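Local coordinates for protein dihydrophenazinedicarboxylate synthase (Burkholderia, PDB 4HMW) that catalyses FMN-dependent oxidations by molecular oxygen in the terminal steps of phenazine biosynthesis, releasing hydrogen peroxide, at residues G108-L120 with G177-A190. Residues are numbered along the deposited sequence; the frame is centred on the assembly and turned at random.
Sequences GQQIMISGQAVPL and GYRLEPHEMEFWAA. With FMN (flavin mononucleotide), chain C.
Strand 109-119 runs antiparallel to two successive strands, 177-182 and 184-189, in the curled, FMN-binding sheet of the pyridoxamine 5'-phosphate oxidase family, a long pairing that Gly-108 and Ala-190 close at one end and Leu-120 and Gly-177 at the other. Where segment 177-190 turns its corner at His-183, the register slips by one residue: Ser-114 O accepts both His-183 N at 2.9 Å and Glu-184 N at 3.2 Å, the signature of a classic beta bulge, and the same oxygen lies over one face of the His-183 ring. Gly-115 brings its CA to 3.2 Å from Glu-181 O, an approach possible because Gly-115 has no side chain; a CB there would run into that oxygen. The bulge coincides with the corner, where strand 109-119 passes from one partner strand to the next. On the face carrying Ile-111 and Ile-113, Met-185 bends at chi3 (49°) and lays its CE beside both isoleucines, while Ile-111 CG2 sits over the Phe-187 ring, 4.0 Å from CE2; helix 30-43 packs on Ile-111 and Phe-187. At one end of the other face, Gln-110 and Trp-188 line the FMN pocket; further along, Met-112 and Ser-114 meet the second subunit. Gln-110 extends its amide over the Trp-188 indole, planes 81° apart, with NE2 3.4 Å from CD2, and NE2 gives FMN O2' a nearly straight hydrogen bond of 2.9 Å. Gln-110 OE1 accepts a hydrogen bond from Val-67 N of the second subunit, and the two bonds together set the amide's rotation, while Trp-188 CH2 comes within 3.4 Å of the flavin methyl C8M.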
# COMPACT_ATOMS: atom_id res chain seq x y z
N GLY B 108 -11.36 -10.50 1.48
CA GLY B 108 -11.84 -9.34 0.80
C GLY B 108 -11.96 -8.13 1.70
O GLY B 108 -12.95 -7.39 1.63
N GLN B 109 -10.93 -7.87 2.51
CA GLN B 109 -10.98 -6.73 3.43
C GLN B 109 -9.77 -5.82 3.27
O GLN B 109 -8.65 -6.27 3.04
CB GLN B 109 -11.04 -7.20 4.92
CG GLN B 109 -12.36 -7.84 5.30
CD GLN B 109 -12.28 -8.51 6.66
OE1 GLN B 109 -11.49 -9.43 6.88
NE2 GLN B 109 -13.12 -8.07 7.57
N GLN B 110 -10.01 -4.53 3.38
CA GLN B 110 -8.90 -3.60 3.45
C GLN B 110 -9.14 -2.64 4.63
O GLN B 110 -10.27 -2.40 5.05
CB GLN B 110 -8.60 -2.86 2.12
CG GLN B 110 -9.67 -2.16 1.55
CD GLN B 110 -9.38 -1.44 0.20
OE1 GLN B 110 -8.31 -0.88 -0.05
NE2 GLN B 110 -10.40 -1.41 -0.64
N ILE B 111 -8.04 -2.16 5.20
CA ILE B 111 -8.11 -1.15 6.24
C ILE B 111 -7.12 -0.07 5.93
O ILE B 111 -5.94 -0.33 5.71
CB ILE B 111 -7.79 -1.71 7.65
CG1 ILE B 111 -8.63 -2.96 7.95
CG2 ILE B 111 -8.05 -0.64 8.70
CD1 ILE B 111 -8.28 -3.61 9.34
N MET B 112 -7.60 1.16 5.92
CA MET B 112 -6.76 2.33 5.66
C MET B 112 -6.60 3.09 6.96
O MET B 112 -7.59 3.36 7.62
CB MET B 112 -7.41 3.26 4.68
CG MET B 112 -6.58 4.49 4.40
SD MET B 112 -7.42 5.85 3.59
CE MET B 112 -8.29 6.55 5.00
N ILE B 113 -5.36 3.42 7.31
CA ILE B 113 -5.04 4.13 8.55
C ILE B 113 -4.26 5.36 8.15
O ILE B 113 -3.14 5.26 7.67
CB ILE B 113 -4.18 3.24 9.47
CG1 ILE B 113 -4.88 1.88 9.66
CG2 ILE B 113 -3.91 3.88 10.84
CD1 ILE B 113 -3.98 0.77 10.15
N SER B 114 -4.86 6.53 8.28
CA SER B 114 -4.15 7.76 7.93
C SER B 114 -3.95 8.59 9.17
O SER B 114 -4.87 8.79 9.95
CB SER B 114 -4.93 8.54 6.88
OG SER B 114 -4.82 7.92 5.62
N GLY B 115 -2.72 9.06 9.35
CA GLY B 115 -2.40 9.75 10.56
C GLY B 115 -1.03 10.39 10.53
O GLY B 115 -0.54 10.81 9.48
N GLN B 116 -0.46 10.51 11.72
CA GLN B 116 0.91 10.96 11.90
C GLN B 116 1.71 9.90 12.65
O GLN B 116 1.18 9.19 13.51
CB GLN B 116 0.91 12.26 12.68
CG GLN B 116 0.39 13.44 11.86
CD GLN B 116 0.35 14.71 12.68
OE1 GLN B 116 1.39 15.30 12.99
NE2 GLN B 116 -0.86 15.13 13.05
N ALA B 117 2.98 9.78 12.29
CA ALA B 117 3.86 8.85 12.96
C ALA B 117 4.57 9.55 14.09
O ALA B 117 5.28 10.51 13.87
CB ALA B 117 4.87 8.30 11.97
N VAL B 118 4.33 9.12 15.31
CA VAL B 118 4.91 9.77 16.48
C VAL B 118 6.09 8.95 16.98
O VAL B 118 5.97 7.76 17.25
CB VAL B 118 3.87 9.88 17.59
CG1 VAL B 118 4.47 10.53 18.86
CG2 VAL B 118 2.67 10.70 17.09
N PRO B 119 7.26 9.58 17.11
CA PRO B 119 8.40 8.77 17.55
C PRO B 119 8.19 8.24 18.96
O PRO B 119 7.69 9.00 19.78
CB PRO B 119 9.57 9.78 17.54
CG PRO B 119 9.16 10.82 16.57
CD PRO B 119 7.66 10.95 16.71
N LEU B 120 8.57 6.99 19.23
CA LEU B 120 8.55 6.45 20.59
C LEU B 120 9.69 7.01 21.45
O LEU B 120 10.64 7.57 20.92
CB LEU B 120 8.68 4.94 20.55
CG LEU B 120 7.59 4.24 19.71
CD1 LEU B 120 7.74 2.75 19.79
CD2 LEU B 120 6.25 4.63 20.20
N GLY B 177 11.46 3.33 16.98
CA GLY B 177 10.07 2.97 16.78
C GLY B 177 9.21 4.21 16.58
O GLY B 177 9.56 5.31 17.04
N TYR B 178 8.08 4.02 15.90
CA TYR B 178 7.07 5.06 15.69
C TYR B 178 5.71 4.48 16.04
O TYR B 178 5.51 3.28 15.91
CB TYR B 178 7.00 5.50 14.21
CG TYR B 178 8.22 6.25 13.75
CD1 TYR B 178 8.32 7.62 13.89
CD2 TYR B 178 9.27 5.58 13.17
CE1 TYR B 178 9.45 8.28 13.47
CE2 TYR B 178 10.38 6.22 12.76
CZ TYR B 178 10.48 7.56 12.90
OH TYR B 178 11.64 8.16 12.46
N ARG B 179 4.80 5.33 16.49
CA ARG B 179 3.39 4.98 16.55
C ARG B 179 2.63 5.75 15.48
O ARG B 179 2.64 6.97 15.46
CB ARG B 179 2.83 5.27 17.94
CG ARG B 179 1.36 4.77 18.12
CD ARG B 179 0.76 5.22 19.44
NE ARG B 179 1.54 4.74 20.58
CZ ARG B 179 2.44 5.45 21.27
NH1 ARG B 179 3.08 4.85 22.27
NH2 ARG B 179 2.71 6.73 21.01
N LEU B 180 1.95 5.02 14.59
CA LEU B 180 1.08 5.63 13.63
C LEU B 180 -0.24 5.85 14.32
O LEU B 180 -0.97 4.91 14.57
CB LEU B 180 0.95 4.76 12.38
CG LEU B 180 0.02 5.26 11.27
CD1 LEU B 180 0.42 6.64 10.80
CD2 LEU B 180 -0.02 4.27 10.10
N GLU B 181 -0.53 7.10 14.65
CA GLU B 181 -1.75 7.48 15.36
C GLU B 181 -2.77 8.03 14.37
O GLU B 181 -2.52 9.05 13.70
CB GLU B 181 -1.45 8.53 16.45
CG GLU B 181 -0.38 8.09 17.42
CD GLU B 181 -0.26 9.00 18.62
OE1 GLU B 181 -0.75 10.16 18.59
OE2 GLU B 181 0.37 8.55 19.62
N PRO B 182 -3.91 7.36 14.25
CA PRO B 182 -4.82 7.74 13.17
C PRO B 182 -5.62 8.98 13.48
O PRO B 182 -6.01 9.18 14.64
CB PRO B 182 -5.76 6.53 13.07
CG PRO B 182 -5.73 5.91 14.42
CD PRO B 182 -4.33 6.12 14.92
N HIS B 183 -5.88 9.80 12.45
CA HIS B 183 -6.99 10.76 12.50
C HIS B 183 -8.13 10.33 11.58
O HIS B 183 -9.18 10.98 11.55
CB HIS B 183 -6.53 12.18 12.10
CG HIS B 183 -6.04 12.28 10.70
ND1 HIS B 183 -4.70 12.26 10.39
CD2 HIS B 183 -6.70 12.39 9.52
CE1 HIS B 183 -4.56 12.34 9.08
NE2 HIS B 183 -5.75 12.42 8.53
N GLU B 184 -7.91 9.26 10.81
CA GLU B 184 -8.93 8.78 9.88
C GLU B 184 -8.65 7.31 9.64
O GLU B 184 -7.51 6.93 9.47
CB GLU B 184 -8.90 9.55 8.55
CG GLU B 184 -9.95 9.08 7.55
CD GLU B 184 -9.91 9.83 6.22
OE1 GLU B 184 -10.81 9.61 5.38
OE2 GLU B 184 -8.99 10.67 6.00
N MET B 185 -9.69 6.48 9.65
CA MET B 185 -9.58 5.09 9.22
C MET B 185 -10.76 4.68 8.36
O MET B 185 -11.84 5.16 8.54
CB MET B 185 -9.53 4.15 10.42
CG MET B 185 -8.28 4.36 11.21
SD MET B 185 -8.03 3.25 12.57
CE MET B 185 -8.31 1.70 11.87
N GLU B 186 -10.53 3.79 7.41
CA GLU B 186 -11.64 3.20 6.68
C GLU B 186 -11.53 1.71 6.72
O GLU B 186 -10.41 1.13 6.58
CB GLU B 186 -11.71 3.60 5.19
CG GLU B 186 -12.99 2.97 4.53
CD GLU B 186 -13.07 2.96 2.99
OE1 GLU B 186 -12.39 3.79 2.30
OE2 GLU B 186 -13.87 2.13 2.46
N PHE B 187 -12.69 1.09 6.91
CA PHE B 187 -12.83 -0.36 6.91
C PHE B 187 -13.66 -0.71 5.70
O PHE B 187 -14.77 -0.19 5.54
CB PHE B 187 -13.52 -0.77 8.18
CG PHE B 187 -12.69 -0.54 9.42
CD1 PHE B 187 -12.67 0.71 10.01
CD2 PHE B 187 -11.93 -1.55 9.97
CE1 PHE B 187 -11.91 0.97 11.10
CE2 PHE B 187 -11.17 -1.30 11.10
CZ PHE B 187 -11.16 -0.03 11.67
N TRP B 188 -13.13 -1.58 4.85
CA TRP B 188 -13.79 -1.98 3.59
C TRP B 188 -13.93 -3.49 3.50
O TRP B 188 -12.97 -4.20 3.73
CB TRP B 188 -12.93 -1.49 2.44
CG TRP B 188 -13.42 -1.69 1.01
CD1 TRP B 188 -13.99 -0.75 0.23
CD2 TRP B 188 -13.33 -2.87 0.20
NE1 TRP B 188 -14.26 -1.24 -1.02
CE2 TRP B 188 -13.84 -2.53 -1.08
CE3 TRP B 188 -12.82 -4.15 0.41
CZ2 TRP B 188 -13.90 -3.44 -2.13
CZ3 TRP B 188 -12.86 -5.05 -0.65
CH2 TRP B 188 -13.39 -4.69 -1.90
N ALA B 189 -15.12 -3.98 3.17
CA ALA B 189 -15.33 -5.42 3.06
C ALA B 189 -16.14 -5.71 1.82
O ALA B 189 -17.24 -5.22 1.65
CB ALA B 189 -16.01 -5.96 4.28
N ALA B 190 -15.59 -6.54 0.96
CA ALA B 190 -16.19 -6.86 -0.33
C ALA B 190 -17.53 -7.58 -0.15
O ALA B 190 -17.73 -8.36 0.80
CB ALA B 190 -15.25 -7.76 -1.14
N1 FMN C . -11.54 1.22 -7.06
C2 FMN C . -11.46 1.89 -8.24
O2 FMN C . -11.93 3.01 -8.35
N3 FMN C . -10.80 1.33 -9.30
C4 FMN C . -10.27 0.06 -9.21
O4 FMN C . -9.69 -0.42 -10.19
C4A FMN C . -10.38 -0.64 -8.01
N5 FMN C . -9.89 -1.93 -7.90
C5A FMN C . -9.99 -2.58 -6.67
C6 FMN C . -9.47 -3.85 -6.55
C7 FMN C . -9.53 -4.52 -5.34
C7M FMN C . -8.95 -5.89 -5.27
C8 FMN C . -10.14 -3.92 -4.25
C8M FMN C . -10.19 -4.61 -2.93
C9 FMN C . -10.66 -2.65 -4.36
C9A FMN C . -10.63 -1.99 -5.59
N10 FMN C . -11.17 -0.68 -5.74
C10 FMN C . -11.04 -0.04 -6.95
C1' FMN C . -11.87 0.06 -4.66
C2' FMN C . -10.91 0.98 -3.90
O2' FMN C . -10.05 0.23 -3.02
C3' FMN C . -11.64 2.04 -3.09
O3' FMN C . -12.52 1.39 -2.20
C4' FMN C . -12.39 3.04 -4.00
O4' FMN C . -11.69 3.18 -5.22
C5' FMN C . -12.65 4.36 -3.29
O5' FMN C . -11.43 4.91 -2.82
P FMN C . -11.34 6.43 -2.34
O1P FMN C . -11.38 7.32 -3.56
O2P FMN C . -12.55 6.70 -1.43
O3P FMN C . -10.02 6.54 -1.66
O HOH W 1 -2.98 13.22 12.50
O HOH W 2 11.66 6.96 18.37